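Local atomic coordinates of Alpha/beta hydrolase (Pseudomonas aeruginosa PAO1, PDB entry 4R1D), a protein that probably hydrolyses lipids as Tle4, a calcium-binding alpha/beta hydrolase and lipase effector of the H2 type VI secretion system, and is bound by its inhibitor Tli4. Residues Ser142-Leu155 with Gln536-Leu549. Numbering follows the deposited sequence.
Sequences SAYNPVMGLMERRL and QESYNDARAQWAAL. With CA (calcium ion), chain C.
V147 lays both methyls against the base of the Y539 side chain, and the meeting is a worked example of how a helix is seated on a loop-helix segment chiefly by apolar contacts. Its CG1, placed between backbone N and carbonyl carbon (chi1 70°), lies 3.7 Å from Y539 CB, while CG2 comes obliquely to the ring, 3.8 Å from Y539 CD1. Beside it, L150 sets its CD2 against the flat end of Q545, 3.4 Å from OE1, the two side chains crossing at about a right angle. Q545 NE2 donates to Y539 O over 3.0 Å, nearly in its own amide plane, which should restrain the rotation of the amide that L150 meets. In this alpha/beta hydrolase the segments of helices 142-155 and 542-549 cross at -45°; V147 and M151 touch F53 on strand 48-54 of the central parallel sheet, and Y539, in the 3-10 turn before the second helix, touches V253 on strand 250-255. Further along, L549 rests its CD2 against M151 CG and L155 CG, 4.0 Å from each, while its CD1 lies against R154 CG. At the opposite end a water joins the backbones, donating to A143 O and Q536 O and accepting from Y539 N, all at 2.9 Å. E152, on the same helix but turned away from 536-549, binds calcium through OE2 together with D156, F202 and D203, and its OE1 pairs with R134.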
# COMPACT_ATOMS: atom_id res chain seq x y z
N SER A 142 -14.58 6.60 -4.96
CA SER A 142 -15.89 6.35 -4.35
C SER A 142 -15.84 6.38 -2.83
O SER A 142 -16.77 6.87 -2.17
CB SER A 142 -16.46 5.01 -4.83
OG SER A 142 -15.66 3.94 -4.35
N ALA A 143 -14.77 5.85 -2.26
CA ALA A 143 -14.66 5.75 -0.80
C ALA A 143 -14.43 7.09 -0.12
O ALA A 143 -14.93 7.31 1.00
CB ALA A 143 -13.57 4.77 -0.41
N TYR A 144 -13.70 7.98 -0.79
CA TYR A 144 -13.21 9.20 -0.14
C TYR A 144 -13.60 10.54 -0.76
O TYR A 144 -13.73 11.53 -0.04
CB TYR A 144 -11.70 9.15 -0.04
CG TYR A 144 -11.21 7.98 0.78
CD1 TYR A 144 -11.76 7.70 2.03
CD2 TYR A 144 -10.23 7.14 0.29
CE1 TYR A 144 -11.30 6.61 2.78
CE2 TYR A 144 -9.76 6.08 1.02
CZ TYR A 144 -10.30 5.81 2.27
OH TYR A 144 -9.80 4.73 2.99
N ASN A 145 -13.77 10.61 -2.08
CA ASN A 145 -14.11 11.90 -2.69
C ASN A 145 -15.44 12.52 -2.20
O ASN A 145 -15.51 13.72 -1.93
CB ASN A 145 -14.05 11.85 -4.23
CG ASN A 145 -12.62 11.98 -4.79
OD1 ASN A 145 -12.43 12.45 -5.91
ND2 ASN A 145 -11.62 11.57 -4.01
N PRO A 146 -16.49 11.69 -2.04
CA PRO A 146 -17.75 12.24 -1.51
C PRO A 146 -17.59 12.90 -0.14
O PRO A 146 -18.08 14.01 0.05
CB PRO A 146 -18.68 11.02 -1.44
CG PRO A 146 -18.14 10.08 -2.49
CD PRO A 146 -16.63 10.28 -2.45
N VAL A 147 -16.92 12.27 0.81
CA VAL A 147 -16.84 12.88 2.14
C VAL A 147 -15.93 14.11 2.15
O VAL A 147 -16.18 15.08 2.88
CB VAL A 147 -16.42 11.87 3.23
CG1 VAL A 147 -14.96 11.45 3.05
CG2 VAL A 147 -16.67 12.45 4.63
N MET A 148 -14.89 14.09 1.33
CA MET A 148 -14.03 15.26 1.24
C MET A 148 -14.82 16.44 0.66
O MET A 148 -14.69 17.56 1.13
CB MET A 148 -12.78 14.96 0.42
CG MET A 148 -11.77 14.11 1.22
SD MET A 148 -10.16 14.02 0.39
CE MET A 148 -10.56 13.07 -1.08
N GLY A 149 -15.65 16.17 -0.33
CA GLY A 149 -16.41 17.23 -0.97
C GLY A 149 -17.54 17.70 -0.07
O GLY A 149 -17.91 18.88 -0.08
N LEU A 150 -18.09 16.79 0.72
CA LEU A 150 -19.17 17.14 1.66
C LEU A 150 -18.66 18.07 2.76
O LEU A 150 -19.29 19.08 3.09
CB LEU A 150 -19.75 15.88 2.29
CG LEU A 150 -20.79 16.15 3.39
CD1 LEU A 150 -22.00 16.85 2.79
CD2 LEU A 150 -21.23 14.85 4.05
N MET A 151 -17.53 17.71 3.36
CA MET A 151 -16.95 18.53 4.40
C MET A 151 -16.60 19.90 3.83
O MET A 151 -16.78 20.93 4.49
CB MET A 151 -15.70 17.85 4.98
CG MET A 151 -16.02 16.60 5.77
SD MET A 151 -14.59 16.01 6.72
CE MET A 151 -13.44 15.51 5.39
N GLU A 152 -16.09 19.92 2.61
CA GLU A 152 -15.70 21.18 1.99
C GLU A 152 -16.91 22.11 1.87
O GLU A 152 -16.85 23.28 2.28
CB GLU A 152 -15.08 20.93 0.61
CG GLU A 152 -14.50 22.18 -0.05
CD GLU A 152 -13.07 22.47 0.37
OE1 GLU A 152 -12.34 21.54 0.74
OE2 GLU A 152 -12.67 23.64 0.33
N ARG A 153 -18.00 21.60 1.32
CA ARG A 153 -19.18 22.45 1.13
C ARG A 153 -19.86 22.79 2.45
O ARG A 153 -20.30 23.93 2.66
CB ARG A 153 -20.19 21.86 0.13
CG ARG A 153 -20.94 20.61 0.53
CD ARG A 153 -21.94 20.23 -0.59
NE ARG A 153 -22.81 19.12 -0.23
CZ ARG A 153 -24.07 19.26 0.18
NH1 ARG A 153 -24.62 20.47 0.27
NH2 ARG A 153 -24.78 18.19 0.50
N ARG A 154 -19.94 21.81 3.34
CA ARG A 154 -20.55 22.07 4.65
C ARG A 154 -19.75 23.12 5.42
O ARG A 154 -20.32 24.07 5.95
CB ARG A 154 -20.68 20.78 5.46
CG ARG A 154 -21.74 19.79 4.92
CD ARG A 154 -23.11 20.05 5.53
NE ARG A 154 -24.07 19.01 5.17
CZ ARG A 154 -24.99 19.13 4.22
NH1 ARG A 154 -25.09 20.27 3.53
NH2 ARG A 154 -25.82 18.12 3.96
N LEU A 155 -18.44 22.98 5.45
CA LEU A 155 -17.62 23.89 6.26
C LEU A 155 -17.49 25.28 5.62
O LEU A 155 -17.16 26.26 6.31
CB LEU A 155 -16.25 23.28 6.57
CG LEU A 155 -16.31 22.02 7.45
CD1 LEU A 155 -14.99 21.26 7.42
CD2 LEU A 155 -16.71 22.36 8.89
N GLN A 536 -14.99 -0.12 4.32
CA GLN A 536 -14.42 0.57 3.18
C GLN A 536 -15.23 1.79 2.83
O GLN A 536 -14.68 2.83 2.44
CB GLN A 536 -14.40 -0.35 1.97
CG GLN A 536 -13.85 0.33 0.74
CD GLN A 536 -12.38 0.60 0.89
OE1 GLN A 536 -11.96 1.71 1.23
NE2 GLN A 536 -11.57 -0.43 0.64
N GLU A 537 -16.54 1.68 3.00
CA GLU A 537 -17.46 2.74 2.61
C GLU A 537 -17.97 3.54 3.81
O GLU A 537 -18.95 4.26 3.68
CB GLU A 537 -18.67 2.14 1.88
CG GLU A 537 -18.32 1.40 0.60
CD GLU A 537 -17.73 2.31 -0.45
OE1 GLU A 537 -18.20 3.46 -0.56
OE2 GLU A 537 -16.80 1.89 -1.17
N SER A 538 -17.32 3.43 4.96
CA SER A 538 -17.85 4.05 6.18
C SER A 538 -18.16 5.55 6.04
O SER A 538 -19.16 6.04 6.58
CB SER A 538 -16.95 3.76 7.41
OG SER A 538 -15.67 4.37 7.30
N TYR A 539 -17.31 6.28 5.33
CA TYR A 539 -17.49 7.73 5.25
C TYR A 539 -18.61 8.11 4.30
O TYR A 539 -18.92 9.29 4.14
CB TYR A 539 -16.19 8.45 4.88
CG TYR A 539 -15.40 8.88 6.09
CD1 TYR A 539 -16.01 9.64 7.10
CD2 TYR A 539 -14.07 8.53 6.24
CE1 TYR A 539 -15.30 10.05 8.20
CE2 TYR A 539 -13.35 8.92 7.36
CZ TYR A 539 -13.98 9.68 8.34
OH TYR A 539 -13.26 10.08 9.44
N ASN A 540 -19.21 7.11 3.66
CA ASN A 540 -20.43 7.35 2.89
C ASN A 540 -21.72 7.13 3.71
O ASN A 540 -22.84 7.23 3.18
CB ASN A 540 -20.42 6.51 1.62
CG ASN A 540 -19.35 6.97 0.64
OD1 ASN A 540 -18.57 6.16 0.12
ND2 ASN A 540 -19.30 8.27 0.41
N ASP A 541 -21.57 6.85 5.00
CA ASP A 541 -22.71 6.67 5.89
C ASP A 541 -22.94 7.97 6.65
O ASP A 541 -21.98 8.59 7.12
CB ASP A 541 -22.45 5.52 6.88
CG ASP A 541 -23.64 5.25 7.80
OD1 ASP A 541 -23.84 6.01 8.78
OD2 ASP A 541 -24.36 4.27 7.56
N ALA A 542 -24.20 8.39 6.76
CA ALA A 542 -24.54 9.65 7.40
C ALA A 542 -23.96 9.81 8.81
O ALA A 542 -23.63 10.92 9.22
CB ALA A 542 -26.07 9.83 7.44
N ARG A 543 -23.86 8.72 9.55
CA ARG A 543 -23.35 8.81 10.92
C ARG A 543 -21.86 9.14 10.97
O ARG A 543 -21.40 9.87 11.85
CB ARG A 543 -23.62 7.51 11.68
CG ARG A 543 -25.10 7.28 11.94
CD ARG A 543 -25.32 5.83 12.34
NE ARG A 543 -25.11 4.94 11.21
CZ ARG A 543 -25.46 3.66 11.20
NH1 ARG A 543 -25.99 3.12 12.29
NH2 ARG A 543 -25.27 2.92 10.12
N ALA A 544 -21.10 8.56 10.03
CA ALA A 544 -19.66 8.82 9.98
C ALA A 544 -19.43 10.27 9.61
O ALA A 544 -18.55 10.93 10.16
CB ALA A 544 -18.97 7.90 8.97
N GLN A 545 -20.23 10.76 8.66
CA GLN A 545 -20.17 12.15 8.21
C GLN A 545 -20.52 13.11 9.34
O GLN A 545 -19.84 14.12 9.55
CB GLN A 545 -21.11 12.36 7.01
CG GLN A 545 -20.71 11.47 5.80
CD GLN A 545 -21.72 11.48 4.67
OE1 GLN A 545 -22.83 11.97 4.82
NE2 GLN A 545 -21.33 10.90 3.53
N TRP A 546 -21.59 12.78 10.06
CA TRP A 546 -22.02 13.59 11.20
C TRP A 546 -20.90 13.65 12.22
O TRP A 546 -20.54 14.72 12.69
CB TRP A 546 -23.26 12.96 11.87
CG TRP A 546 -23.91 13.89 12.87
CD1 TRP A 546 -24.95 14.74 12.64
CD2 TRP A 546 -23.54 14.08 14.25
NE1 TRP A 546 -25.26 15.44 13.78
CE2 TRP A 546 -24.40 15.06 14.78
CE3 TRP A 546 -22.57 13.51 15.09
CZ2 TRP A 546 -24.32 15.49 16.11
CZ3 TRP A 546 -22.48 13.94 16.40
CH2 TRP A 546 -23.36 14.91 16.90
N ALA A 547 -20.36 12.49 12.58
CA ALA A 547 -19.31 12.46 13.59
C ALA A 547 -18.04 13.23 13.19
O ALA A 547 -17.37 13.81 14.04
CB ALA A 547 -18.97 11.02 13.99
N ALA A 548 -17.71 13.22 11.90
CA ALA A 548 -16.57 13.98 11.41
C ALA A 548 -16.81 15.49 11.50
O ALA A 548 -15.99 16.23 12.04
CB ALA A 548 -16.25 13.59 9.97
N LEU A 549 -17.95 15.94 10.99
CA LEU A 549 -18.24 17.37 11.03
C LEU A 549 -18.40 17.86 12.46
O LEU A 549 -17.94 18.95 12.81
CB LEU A 549 -19.48 17.68 10.19
CG LEU A 549 -19.22 17.52 8.68
CD1 LEU A 549 -20.52 17.40 7.96
CD2 LEU A 549 -18.39 18.71 8.17
CA CA C . -13.08 25.73 1.49
O HOH W 1 -15.33 5.52 3.28
O HOH W 2 -12.71 26.35 -0.98
O HOH W 3 -12.83 28.34 1.72